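Local coordinates for protein cytochrome P450 RhF (Acinetobacter radioresistens, PDB 6RO8) that forms the heme domain of a longer class VII cytochrome P450, binds heme b and probably acts as a monooxygenase, at residues 86-91 and 200-205; 158-163 and 425-430; 318-323 and 417-422. One frame throughout, in Å; residues are numbered along the deposited sequence.

Contact 1: 86-91 and 200-205; sequences NALEKL and NTWGRP
Leu91 and Thr201 are joined by the one direct hydrogen bond between these segments, from Leu91 N to Thr201 O (2.9 Å, N-H...O 145°). Around it, Thr201 CG2 lies between two partners: it stands 3.4 Å from Leu88 O, and it sits over the centre of the Trp202 ring in its own segment. With CG2 anti to the backbone N, Thr201 has OG1 beside that N (chi1 -51°), and OG1 bonds to His197 O one turn back. The Trp202 rim is met instead at its edge, where Leu88 CD2 lies 3.6 Å from Trp202 CH2, near the ring plane. A modelled water 2.6 Å from Ala87 O also lies near Trp202 NE1, but that second leg is too short to be trusted. The Lys90 chain crosses Asn200 at about a right angle, with Lys90 CD 3.7 Å from Asn200 OD1. Its last torsion (chi4 -71°) bends NZ off the extended chain, and NZ bonds to Thr92 O. Residues 86-91 border the heme pocket: the Leu88 side chain is about 4 Å from the bound histidine, that of Ala87 about 6 Å from heme. Gly203 is the first residue to leave helical geometry, which places the contact at the C-terminal end of helix 187-202, met here by the loop between strand 82-83 and helix 96-104. Helix 207-233 packs on Asn200, while Arg321 of strand 320-324 touches Thr201 and Trp202.

Contact 2: 158-163 and 425-430; sequences KGRADL and ALWTEW
Asp162 and Trp427 face each other as a non-hydrogen-bonded pair of antiparallel strands, 160-162 and 427-429, whose axes run at 157°. With strand 406-407 they form a small three-stranded sheet, consistent with the β3 sheet of the P450 fold. Asp162 CB rests over the indole, 3.6 Å from the centroid of the six-membered ring and 17° off its normal, a CH-pi contact. On the same side of the sheet Arg160 and Glu429 lie side by side, pointing the same way. Their aliphatic parts touch, Arg160 CG to Glu429 CB at 3.5 Å, whereas Arg160 NE and Glu429 OE1 are 4.1 Å apart, beyond a salt bridge; the opposite charges can be expected to attract only loosely. The other side carries Ala161 and Thr428, a hydrogen-bonded pair: Ala161 N donates to Thr428 O, and the return bond from Thr428 N to Ala161 O is weak. Thr428 CG2 meets Leu163 CG at 3.4 Å, the two side chains crossing at about a right angle. Trp430 folds back over the start of segment 158-163: its CG lies between the backbone N and the carbonyl carbon (chi1 65°), and Gly159 O stands 3.2 Å above the ring plane, offset toward the rim. That same oxygen accepts from Trp430 N, while Trp430 NE1 bonds to Ile156 O. Ala161 CB reaches Trp430 CH2 at 4.1 Å. At the opposite end of the pairing, Asp162 is the N-cap of helix 163-168 and its carboxylate serves two backbone donors: OD1 makes a weak bond to Val164 N and takes a nearly straight one from Leu426 N (2.9 Å), which approaches from above the carboxylate plane.

Contact 3: 318-323 and 417-422; sequences VAWRRQ and NTSFRG. With HEM (protoporphyrin IX containing Fe), chain B; HIS (histidine), chain C.
Val318 N donates to Ser419 O (2.7 Å, N-H...O 165°) where residues 318-320 and 418-421 run 137° apart. The closest CA atoms there are those of Ala319 and Ser419, at 4.5 Å. Beside the Val318 bond Ser419 OG, placed near its own backbone N, donates to Ala319 O from above the carbonyl plane. The turn holding Ser419 is fixed from within by Asn417 OD1: the bond from Ser419 N forms an Asx turn, and that from Phe420 N extends it to an Asx motif. Val318 CG1 packs on Arg421 CB (3.7 Å). Toward the heme the side chains are aromatic: Phe420 CZ lies at the Trp320 edge, 3.6 Å from CZ3. One Trp320 face meets the heme methyl CMA, and the bound histidine lies against both rings, its CA 3.4 Å from Phe420 CE1. Farther along the strand, Arg322 NH2 makes a nearly straight bond to propionate O1A (2.9 Å) in the guanidinium plane, while its NH1 holds Arg321 O. The chemistry thus divides in two: polar bonds pin the 417-422 loop to the residues leading into strand 320-324, leaving Trp320 and Phe420 as an aromatic wall of the pocket, and Arg322 probably offsets the propionate charge.

In the fold
The centres of contacts 1 and 3 lie about 13 and 8 Å from the centre of the chain, and they touch: Glu89 O lies 2.8 Å from Arg321 NH1, and Trp202 O lies 3.0 Å from Thr418 N. Trp202 also meets Phe420 edge-to-face. Both contacts border the heme, contact 3 through Trp320 and Arg322, contact 1 with Ala87 about 6 Å away. Contact 3 is buried and contact 1 partly so. Contact 2, centred 24 Å from the chain centre and away from the annotated sites, has several exposed residues. It relies on regular strand pairing, whereas the other two depend on a few bonds between loops, a helix end and the lead-in to a strand.

Contact 1: 86-91 and 200-205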
loop_
_atom_site.group_PDB
_atom_site.type_symbol
_atom_site.label_atom_id
_atom_site.label_comp_id
_atom_site.label_asym_id
_atom_site.label_seq_id
_atom_site.Cartn_x
_atom_site.Cartn_y
_atom_site.Cartn_z
ATOM N N ASN A 86 -7.750 -7.869 -11.309
ATOM C CA ASN A 86 -8.085 -8.337 -9.978
ATOM C C ASN A 86 -7.391 -7.556 -8.862
ATOM O O ASN A 86 -7.566 -7.917 -7.695
ATOM C CB ASN A 86 -7.739 -9.825 -9.849
ATOM C CG ASN A 86 -6.251 -10.084 -9.973
ATOM O OD1 ASN A 86 -5.513 -9.289 -10.573
ATOM N ND2 ASN A 86 -5.793 -11.172 -9.380
ATOM N N ALA A 87 -6.637 -6.492 -9.168
ATOM C CA ALA A 87 -5.831 -5.847 -8.131
ATOM C C ALA A 87 -6.683 -5.290 -6.993
ATOM O O ALA A 87 -6.191 -5.171 -5.864
ATOM C CB ALA A 87 -4.960 -4.737 -8.728
ATOM N N LEU A 88 -7.945 -4.941 -7.259
ATOM C CA LEU A 88 -8.835 -4.443 -6.212
ATOM C C LEU A 88 -10.030 -5.361 -5.998
ATOM O O LEU A 88 -11.004 -4.981 -5.332
ATOM C CB LEU A 88 -9.306 -3.028 -6.531
ATOM C CG LEU A 88 -8.228 -1.952 -6.674
ATOM C CD1 LEU A 88 -8.893 -0.675 -7.154
ATOM C CD2 LEU A 88 -7.418 -1.720 -5.347
ATOM N N GLU A 89 -9.952 -6.574 -6.532
ATOM C CA GLU A 89 -11.010 -7.556 -6.400
ATOM C C GLU A 89 -11.104 -8.082 -4.973
ATOM O O GLU A 89 -10.098 -8.252 -4.283
ATOM C CB GLU A 89 -10.733 -8.683 -7.382
ATOM C CG GLU A 89 -11.646 -9.891 -7.350
ATOM C CD GLU A 89 -11.116 -10.957 -8.270
ATOM O OE1 GLU A 89 -10.344 -11.817 -7.800
ATOM O OE2 GLU A 89 -11.426 -10.899 -9.474
ATOM N N LYS A 90 -12.327 -8.361 -4.534
ATOM C CA LYS A 90 -12.519 -8.796 -3.161
ATOM C C LYS A 90 -11.996 -10.216 -2.995
ATOM O O LYS A 90 -12.340 -11.116 -3.760
ATOM C CB LYS A 90 -13.987 -8.708 -2.756
ATOM C CG LYS A 90 -14.197 -9.174 -1.324
ATOM C CD LYS A 90 -15.591 -8.916 -0.767
ATOM C CE LYS A 90 -15.679 -9.236 0.742
ATOM N NZ LYS A 90 -15.633 -10.679 1.139
ATOM N N LEU A 91 -11.137 -10.411 -2.001
ATOM C CA LEU A 91 -10.415 -11.669 -1.904
ATOM C C LEU A 91 -11.367 -12.828 -1.649
ATOM O O LEU A 91 -11.416 -13.793 -2.420
ATOM C CB LEU A 91 -9.368 -11.570 -0.803
ATOM C CG LEU A 91 -8.407 -12.737 -0.763
ATOM C CD1 LEU A 91 -7.544 -12.714 -2.011
ATOM C CD2 LEU A 91 -7.573 -12.566 0.471
ATOM N N ASN A 200 -12.450 -5.464 3.702
ATOM C CA ASN A 200 -13.345 -6.055 2.713
ATOM C C ASN A 200 -12.563 -6.652 1.547
ATOM O O ASN A 200 -12.883 -7.746 1.063
ATOM C CB ASN A 200 -14.325 -5.001 2.196
ATOM C CG ASN A 200 -15.469 -5.607 1.427
ATOM O OD1 ASN A 200 -16.167 -6.482 1.937
ATOM N ND2 ASN A 200 -15.673 -5.147 0.188
ATOM N N THR A 201 -11.532 -5.933 1.077
ATOM C CA THR A 201 -10.845 -6.316 -0.154
ATOM C C THR A 201 -9.747 -7.343 0.093
ATOM O O THR A 201 -9.677 -8.366 -0.601
ATOM C CB THR A 201 -10.255 -5.077 -0.809
ATOM O OG1 THR A 201 -11.269 -4.073 -0.933
ATOM C CG2 THR A 201 -9.665 -5.404 -2.181
ATOM N N TRP A 202 -8.878 -7.083 1.070
ATOM C CA TRP A 202 -7.673 -7.878 1.270
ATOM C C TRP A 202 -7.701 -8.703 2.543
ATOM O O TRP A 202 -6.730 -9.413 2.827
ATOM C CB TRP A 202 -6.434 -6.973 1.272
ATOM C CG TRP A 202 -6.186 -6.357 -0.069
ATOM C CD1 TRP A 202 -5.562 -6.936 -1.141
ATOM C CD2 TRP A 202 -6.569 -5.046 -0.494
ATOM N NE1 TRP A 202 -5.522 -6.058 -2.202
ATOM C CE2 TRP A 202 -6.134 -4.892 -1.830
ATOM C CE3 TRP A 202 -7.232 -3.984 0.127
ATOM C CZ2 TRP A 202 -6.345 -3.725 -2.551
ATOM C CZ3 TRP A 202 -7.448 -2.827 -0.592
ATOM C CH2 TRP A 202 -7.000 -2.703 -1.917
ATOM N N GLY A 203 -8.777 -8.630 3.323
ATOM C CA GLY A 203 -8.885 -9.359 4.564
ATOM C C GLY A 203 -9.867 -10.514 4.463
ATOM O O GLY A 203 -10.426 -10.826 3.416
ATOM N N ARG A 204 -10.055 -11.161 5.605
ATOM C CA ARG A 204 -10.990 -12.276 5.751
ATOM C C ARG A 204 -11.903 -11.926 6.919
ATOM O O ARG A 204 -11.777 -12.491 8.013
ATOM C CB ARG A 204 -10.242 -13.593 5.974
ATOM C CG ARG A 204 -11.055 -14.849 5.837
ATOM C CD ARG A 204 -10.182 -16.081 6.135
ATOM N NE ARG A 204 -9.368 -16.497 4.983
ATOM C CZ ARG A 204 -8.402 -17.420 5.021
ATOM N NH1 ARG A 204 -8.101 -18.029 6.164
ATOM N NH2 ARG A 204 -7.724 -17.722 3.916
ATOM N N PRO A 205 -12.817 -10.968 6.724
ATOM C CA PRO A 205 -13.751 -10.601 7.794
ATOM C C PRO A 205 -14.508 -11.806 8.322
ATOM O O PRO A 205 -14.934 -12.686 7.566
ATOM C CB PRO A 205 -14.699 -9.614 7.107
ATOM C CG PRO A 205 -14.600 -9.965 5.669
ATOM C CD PRO A 205 -13.158 -10.282 5.466
HETATM O O HOH W 1 -4.661 -6.683 -4.400
#

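Contact 2: 158-163 and 425-430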
loop_
_atom_site.group_PDB
_atom_site.type_symbol
_atom_site.label_atom_id
_atom_site.label_comp_id
_atom_site.label_asym_id
_atom_site.label_seq_id
_atom_site.Cartn_x
_atom_site.Cartn_y
_atom_site.Cartn_z
ATOM N N LYS A 158 5.727 15.177 26.234
ATOM C CA LYS A 158 5.432 13.936 26.943
ATOM C C LYS A 158 6.679 13.061 27.060
ATOM O O LYS A 158 7.607 13.144 26.254
ATOM C CB LYS A 158 4.332 13.140 26.231
ATOM C CG LYS A 158 3.142 13.959 25.768
ATOM C CD LYS A 158 1.978 13.064 25.372
ATOM C CE LYS A 158 0.948 13.816 24.539
ATOM N NZ LYS A 158 -0.209 12.952 24.155
ATOM N N GLY A 159 6.684 12.192 28.074
ATOM C CA GLY A 159 7.714 11.168 28.138
ATOM C C GLY A 159 7.618 10.131 27.030
ATOM O O GLY A 159 8.642 9.689 26.495
ATOM N N ARG A 160 6.399 9.730 26.678
ATOM C CA ARG A 160 6.145 8.666 25.727
ATOM C C ARG A 160 4.996 9.091 24.831
ATOM O O ARG A 160 4.313 10.084 25.097
ATOM C CB ARG A 160 5.787 7.342 26.423
ATOM C CG ARG A 160 6.874 6.770 27.310
ATOM C CD ARG A 160 6.698 5.270 27.511
ATOM N NE ARG A 160 6.226 4.965 28.854
ATOM C CZ ARG A 160 4.946 4.974 29.210
ATOM N NH1 ARG A 160 4.011 5.267 28.312
ATOM N NH2 ARG A 160 4.601 4.688 30.463
ATOM N N ALA A 161 4.774 8.313 23.776
ATOM C CA ALA A 161 3.672 8.547 22.855
ATOM C C ALA A 161 3.569 7.339 21.944
ATOM O O ALA A 161 4.508 6.548 21.827
ATOM C CB ALA A 161 3.867 9.826 22.032
ATOM N N ASP A 162 2.406 7.184 21.326
ATOM C CA ASP A 162 2.211 6.205 20.262
ATOM C C ASP A 162 2.205 7.033 18.983
ATOM O O ASP A 162 1.223 7.717 18.677
ATOM C CB ASP A 162 0.929 5.402 20.489
ATOM C CG ASP A 162 0.362 4.790 19.220
ATOM O OD1 ASP A 162 1.113 4.502 18.260
ATOM O OD2 ASP A 162 -0.866 4.609 19.190
ATOM N N LEU A 163 3.331 7.000 18.260
ATOM C CA LEU A 163 3.474 7.857 17.090
ATOM C C LEU A 163 2.348 7.642 16.096
ATOM O O LEU A 163 1.979 8.578 15.377
ATOM C CB LEU A 163 4.819 7.617 16.405
ATOM C CG LEU A 163 6.036 7.893 17.287
ATOM C CD1 LEU A 163 7.362 7.758 16.530
ATOM C CD2 LEU A 163 5.934 9.249 17.994
ATOM N N ALA A 425 0.090 0.141 16.508
ATOM C CA ALA A 425 0.663 1.120 17.411
ATOM C C ALA A 425 2.178 1.136 17.250
ATOM O O ALA A 425 2.784 0.158 16.794
ATOM C CB ALA A 425 0.286 0.816 18.867
ATOM N N LEU A 426 2.788 2.269 17.622
ATOM C CA LEU A 426 4.245 2.425 17.630
ATOM C C LEU A 426 4.612 3.176 18.918
ATOM O O LEU A 426 4.803 4.395 18.920
ATOM C CB LEU A 426 4.741 3.153 16.377
ATOM C CG LEU A 426 6.235 2.976 16.075
ATOM C CD1 LEU A 426 6.584 1.523 15.746
ATOM C CD2 LEU A 426 6.724 3.915 14.974
ATOM N N TRP A 427 4.712 2.444 20.024
ATOM C CA TRP A 427 4.972 3.065 21.319
ATOM C C TRP A 427 6.461 3.351 21.502
ATOM O O TRP A 427 7.326 2.533 21.177
ATOM C CB TRP A 427 4.433 2.184 22.449
ATOM C CG TRP A 427 2.992 2.473 22.703
ATOM C CD1 TRP A 427 1.924 1.707 22.344
ATOM C CD2 TRP A 427 2.452 3.644 23.331
ATOM N NE1 TRP A 427 0.751 2.323 22.724
ATOM C CE2 TRP A 427 1.052 3.511 23.336
ATOM C CE3 TRP A 427 3.019 4.782 23.906
ATOM C CZ2 TRP A 427 0.215 4.475 23.882
ATOM C CZ3 TRP A 427 2.186 5.742 24.443
ATOM C CH2 TRP A 427 0.801 5.583 24.428
ATOM N N THR A 428 6.753 4.520 22.050
ATOM C CA THR A 428 8.058 5.131 21.868
ATOM C C THR A 428 8.293 6.155 22.973
ATOM O O THR A 428 7.346 6.780 23.458
ATOM C CB THR A 428 8.124 5.761 20.475
ATOM O OG1 THR A 428 9.342 6.485 20.321
ATOM C CG2 THR A 428 6.988 6.691 20.295
ATOM N N GLU A 429 9.554 6.301 23.389
ATOM C CA GLU A 429 9.869 7.073 24.586
ATOM C C GLU A 429 11.180 7.832 24.427
ATOM O O GLU A 429 12.003 7.516 23.563
ATOM C CB GLU A 429 9.979 6.178 25.816
ATOM C CG GLU A 429 10.938 5.015 25.647
ATOM C CD GLU A 429 10.951 4.101 26.859
ATOM O OE1 GLU A 429 10.120 4.316 27.765
ATOM O OE2 GLU A 429 11.791 3.174 26.907
ATOM N N TRP A 430 11.384 8.823 25.300
ATOM C CA TRP A 430 12.575 9.681 25.268
ATOM C C TRP A 430 12.655 10.512 26.551
ATOM O O TRP A 430 11.935 10.258 27.524
ATOM C CB TRP A 430 12.561 10.586 24.040
ATOM C CG TRP A 430 11.441 11.625 23.991
ATOM C CD1 TRP A 430 11.570 12.972 24.175
ATOM C CD2 TRP A 430 10.050 11.401 23.683
ATOM N NE1 TRP A 430 10.354 13.596 24.018
ATOM C CE2 TRP A 430 9.404 12.655 23.723
ATOM C CE3 TRP A 430 9.290 10.264 23.395
ATOM C CZ2 TRP A 430 8.036 12.801 23.471
ATOM C CZ3 TRP A 430 7.928 10.410 23.158
ATOM C CH2 TRP A 430 7.319 11.667 23.194
#

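Contact 3: 318-323 and 417-422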
loop_
_atom_site.group_PDB
_atom_site.type_symbol
_atom_site.label_atom_id
_atom_site.label_comp_id
_atom_site.label_asym_id
_atom_site.label_seq_id
_atom_site.Cartn_x
_atom_site.Cartn_y
_atom_site.Cartn_z
ATOM N N VAL A 318 3.092 -5.721 0.786
ATOM C CA VAL A 318 3.863 -6.958 0.856
ATOM C C VAL A 318 3.456 -7.971 -0.201
ATOM O O VAL A 318 4.204 -8.940 -0.420
ATOM C CB VAL A 318 3.760 -7.602 2.253
ATOM C CG1 VAL A 318 4.463 -6.711 3.317
ATOM C CG2 VAL A 318 2.296 -7.841 2.619
ATOM N N ALA A 319 2.302 -7.793 -0.854
ATOM C CA ALA A 319 1.824 -8.707 -1.890
ATOM C C ALA A 319 0.801 -7.987 -2.757
ATOM O O ALA A 319 -0.131 -7.374 -2.234
ATOM C CB ALA A 319 1.189 -9.951 -1.276
ATOM N N TRP A 320 0.970 -8.059 -4.070
ATOM C CA TRP A 320 0.021 -7.507 -5.023
ATOM C C TRP A 320 -0.424 -8.629 -5.968
ATOM O O TRP A 320 0.093 -9.752 -5.922
ATOM C CB TRP A 320 0.646 -6.316 -5.772
ATOM C CG TRP A 320 -0.329 -5.236 -6.130
ATOM C CD1 TRP A 320 -0.584 -4.749 -7.387
ATOM C CD2 TRP A 320 -1.183 -4.501 -5.237
ATOM N NE1 TRP A 320 -1.552 -3.767 -7.334
ATOM C CE2 TRP A 320 -1.935 -3.593 -6.029
ATOM C CE3 TRP A 320 -1.400 -4.531 -3.851
ATOM C CZ2 TRP A 320 -2.872 -2.711 -5.479
ATOM C CZ3 TRP A 320 -2.351 -3.665 -3.309
ATOM C CH2 TRP A 320 -3.065 -2.760 -4.125
ATOM N N ARG A 321 -1.404 -8.350 -6.824
ATOM C CA ARG A 321 -2.094 -9.428 -7.523
ATOM C C ARG A 321 -2.161 -9.194 -9.030
ATOM O O ARG A 321 -2.196 -8.051 -9.518
ATOM C CB ARG A 321 -3.502 -9.608 -6.975
ATOM C CG ARG A 321 -3.552 -10.064 -5.525
ATOM C CD ARG A 321 -5.000 -10.226 -5.086
ATOM N NE ARG A 321 -5.628 -8.939 -4.829
ATOM C CZ ARG A 321 -6.928 -8.752 -4.631
ATOM N NH1 ARG A 321 -7.791 -9.792 -4.679
ATOM N NH2 ARG A 321 -7.360 -7.513 -4.389
ATOM N N ARG A 322 -2.179 -10.302 -9.766
ATOM C CA ARG A 322 -2.341 -10.279 -11.208
ATOM C C ARG A 322 -3.304 -11.388 -11.596
ATOM O O ARG A 322 -3.485 -12.361 -10.856
ATOM C CB ARG A 322 -0.996 -10.457 -11.944
ATOM C CG ARG A 322 -0.111 -9.231 -11.929
ATOM C CD ARG A 322 -0.858 -8.048 -12.503
ATOM N NE ARG A 322 0.001 -6.878 -12.688
ATOM C CZ ARG A 322 -0.027 -5.793 -11.916
ATOM N NH1 ARG A 322 -0.864 -5.731 -10.891
ATOM N NH2 ARG A 322 0.774 -4.771 -12.179
ATOM N N GLN A 323 -3.930 -11.240 -12.759
ATOM C CA GLN A 323 -4.758 -12.294 -13.330
ATOM C C GLN A 323 -4.252 -12.627 -14.719
ATOM O O GLN A 323 -3.889 -11.733 -15.483
ATOM C CB GLN A 323 -6.231 -11.912 -13.415
ATOM C CG GLN A 323 -7.111 -13.145 -13.537
ATOM C CD GLN A 323 -8.585 -12.855 -13.419
ATOM O OE1 GLN A 323 -9.071 -12.461 -12.361
ATOM N NE2 GLN A 323 -9.314 -13.066 -14.508
ATOM N N ASN A 417 -4.460 -9.149 6.828
ATOM C CA ASN A 417 -4.835 -9.034 5.429
ATOM C C ASN A 417 -3.653 -9.572 4.628
ATOM O O ASN A 417 -2.634 -9.965 5.194
ATOM C CB ASN A 417 -5.220 -7.587 5.077
ATOM C CG ASN A 417 -4.007 -6.675 4.938
ATOM O OD1 ASN A 417 -3.564 -6.370 3.820
ATOM N ND2 ASN A 417 -3.455 -6.253 6.061
ATOM N N THR A 418 -3.796 -9.615 3.310
ATOM C CA THR A 418 -2.779 -10.258 2.485
ATOM C C THR A 418 -1.728 -9.309 1.946
ATOM O O THR A 418 -0.623 -9.761 1.645
ATOM C CB THR A 418 -3.428 -10.970 1.281
ATOM O OG1 THR A 418 -3.985 -9.984 0.388
ATOM C CG2 THR A 418 -4.473 -11.951 1.747
ATOM N N SER A 419 -2.044 -8.023 1.820
ATOM C CA SER A 419 -1.298 -7.126 0.952
ATOM C C SER A 419 -0.675 -5.932 1.664
ATOM O O SER A 419 0.394 -5.466 1.249
ATOM C CB SER A 419 -2.217 -6.618 -0.162
ATOM O OG SER A 419 -2.465 -7.686 -1.065
ATOM N N PHE A 420 -1.300 -5.427 2.720
ATOM C CA PHE A 420 -0.799 -4.260 3.417
ATOM C C PHE A 420 -0.285 -4.660 4.796
ATOM O O PHE A 420 -0.755 -5.629 5.394
ATOM C CB PHE A 420 -1.882 -3.182 3.509
ATOM C CG PHE A 420 -2.436 -2.783 2.174
ATOM C CD1 PHE A 420 -1.808 -1.820 1.412
ATOM C CD2 PHE A 420 -3.580 -3.371 1.674
ATOM C CE1 PHE A 420 -2.315 -1.446 0.183
ATOM C CE2 PHE A 420 -4.086 -2.996 0.449
ATOM C CZ PHE A 420 -3.449 -2.035 -0.299
ATOM N N ARG A 421 0.717 -3.922 5.278
ATOM C CA ARG A 421 1.431 -4.310 6.491
ATOM C C ARG A 421 2.003 -3.086 7.198
ATOM O O ARG A 421 2.815 -2.339 6.633
ATOM C CB ARG A 421 2.547 -5.309 6.184
ATOM C CG ARG A 421 3.143 -5.878 7.443
ATOM C CD ARG A 421 4.074 -7.052 7.199
ATOM N NE ARG A 421 4.657 -7.504 8.463
ATOM C CZ ARG A 421 4.032 -8.280 9.350
ATOM N NH1 ARG A 421 2.806 -8.725 9.109
ATOM N NH2 ARG A 421 4.641 -8.632 10.477
ATOM N N GLY A 422 1.579 -2.899 8.444
ATOM C CA GLY A 422 2.170 -1.938 9.336
ATOM C C GLY A 422 1.611 -2.163 10.722
ATOM O O GLY A 422 0.512 -2.696 10.892
HETATM C CHA HEM B . 0.116 2.000 -7.810
HETATM C CHB HEM B . 2.318 0.983 -3.591
HETATM C CHC HEM B . 1.562 5.526 -1.989
HETATM C CHD HEM B . -1.035 6.341 -6.013
HETATM C C1A HEM B . 0.763 1.309 -6.809
HETATM C C2A HEM B . 1.153 -0.090 -6.821
HETATM C C3A HEM B . 1.754 -0.366 -5.668
HETATM C C4A HEM B . 1.772 0.840 -4.857
HETATM C CMA HEM B . 2.323 -1.747 -5.281
HETATM C CAA HEM B . 0.931 -1.094 -7.974
HETATM C CBA HEM B . 2.229 -1.169 -8.753
HETATM C CGA HEM B . 2.101 -2.059 -9.959
HETATM O O1A HEM B . 1.012 -2.644 -10.172
HETATM O O2A HEM B . 3.103 -2.171 -10.706
HETATM C C1B HEM B . 2.385 2.132 -2.838
HETATM C C2B HEM B . 3.154 2.298 -1.620
HETATM C C3B HEM B . 2.934 3.554 -1.164
HETATM C C4B HEM B . 2.025 4.221 -2.087
HETATM C CMB HEM B . 4.041 1.179 -1.009
HETATM C CAB HEM B . 3.515 4.276 0.075
HETATM C CBB HEM B . 4.518 3.828 0.830
HETATM C C1C HEM B . 0.786 6.155 -2.938
HETATM C C2C HEM B . 0.262 7.509 -2.901
HETATM C C3C HEM B . -0.451 7.706 -4.034
HETATM C C4C HEM B . -0.398 6.499 -4.809
HETATM C CMC HEM B . 0.519 8.500 -1.744
HETATM C CAC HEM B . -1.239 8.938 -4.559
HETATM C CBC HEM B . -1.352 10.072 -3.865
HETATM C C1D HEM B . -0.980 5.246 -6.840
HETATM C C2D HEM B . -1.641 5.120 -8.117
HETATM C C3D HEM B . -1.321 3.934 -8.623
HETATM C C4D HEM B . -0.441 3.253 -7.680
HETATM C CMD HEM B . -2.560 6.163 -8.790
HETATM C CAD HEM B . -1.845 3.396 -9.974
HETATM C CBD HEM B . -0.958 3.807 -11.141
HETATM C CGD HEM B . -1.237 2.896 -12.315
HETATM O O1D HEM B . -2.106 2.009 -12.184
HETATM O O2D HEM B . -0.592 3.038 -13.384
HETATM N NA HEM B . 1.144 1.833 -5.592
HETATM N NB HEM B . 1.713 3.319 -3.089
HETATM N NC HEM B . 0.355 5.576 -4.119
HETATM N ND HEM B . -0.253 4.089 -6.606
HETATM FE FE HEM B . 0.740 3.739 -4.840
HETATM N N HIS C . -4.295 0.691 -2.295
HETATM C CA HIS C . -2.871 0.524 -2.562
HETATM C C HIS C . -2.058 1.663 -1.956
HETATM O O HIS C . -0.844 1.743 -2.189
HETATM C CB HIS C . -2.615 0.439 -4.067
HETATM C CG HIS C . -3.438 1.392 -4.876
HETATM N ND1 HIS C . -2.886 2.251 -5.803
HETATM C CD2 HIS C . -4.772 1.625 -4.895
HETATM C CE1 HIS C . -3.846 2.970 -6.360
HETATM N NE2 HIS C . -4.999 2.609 -5.826
HETATM O OXT HIS C . -2.594 2.508 -1.236
HETATM O O HOH W 2 -1.262 2.919 -4.054
#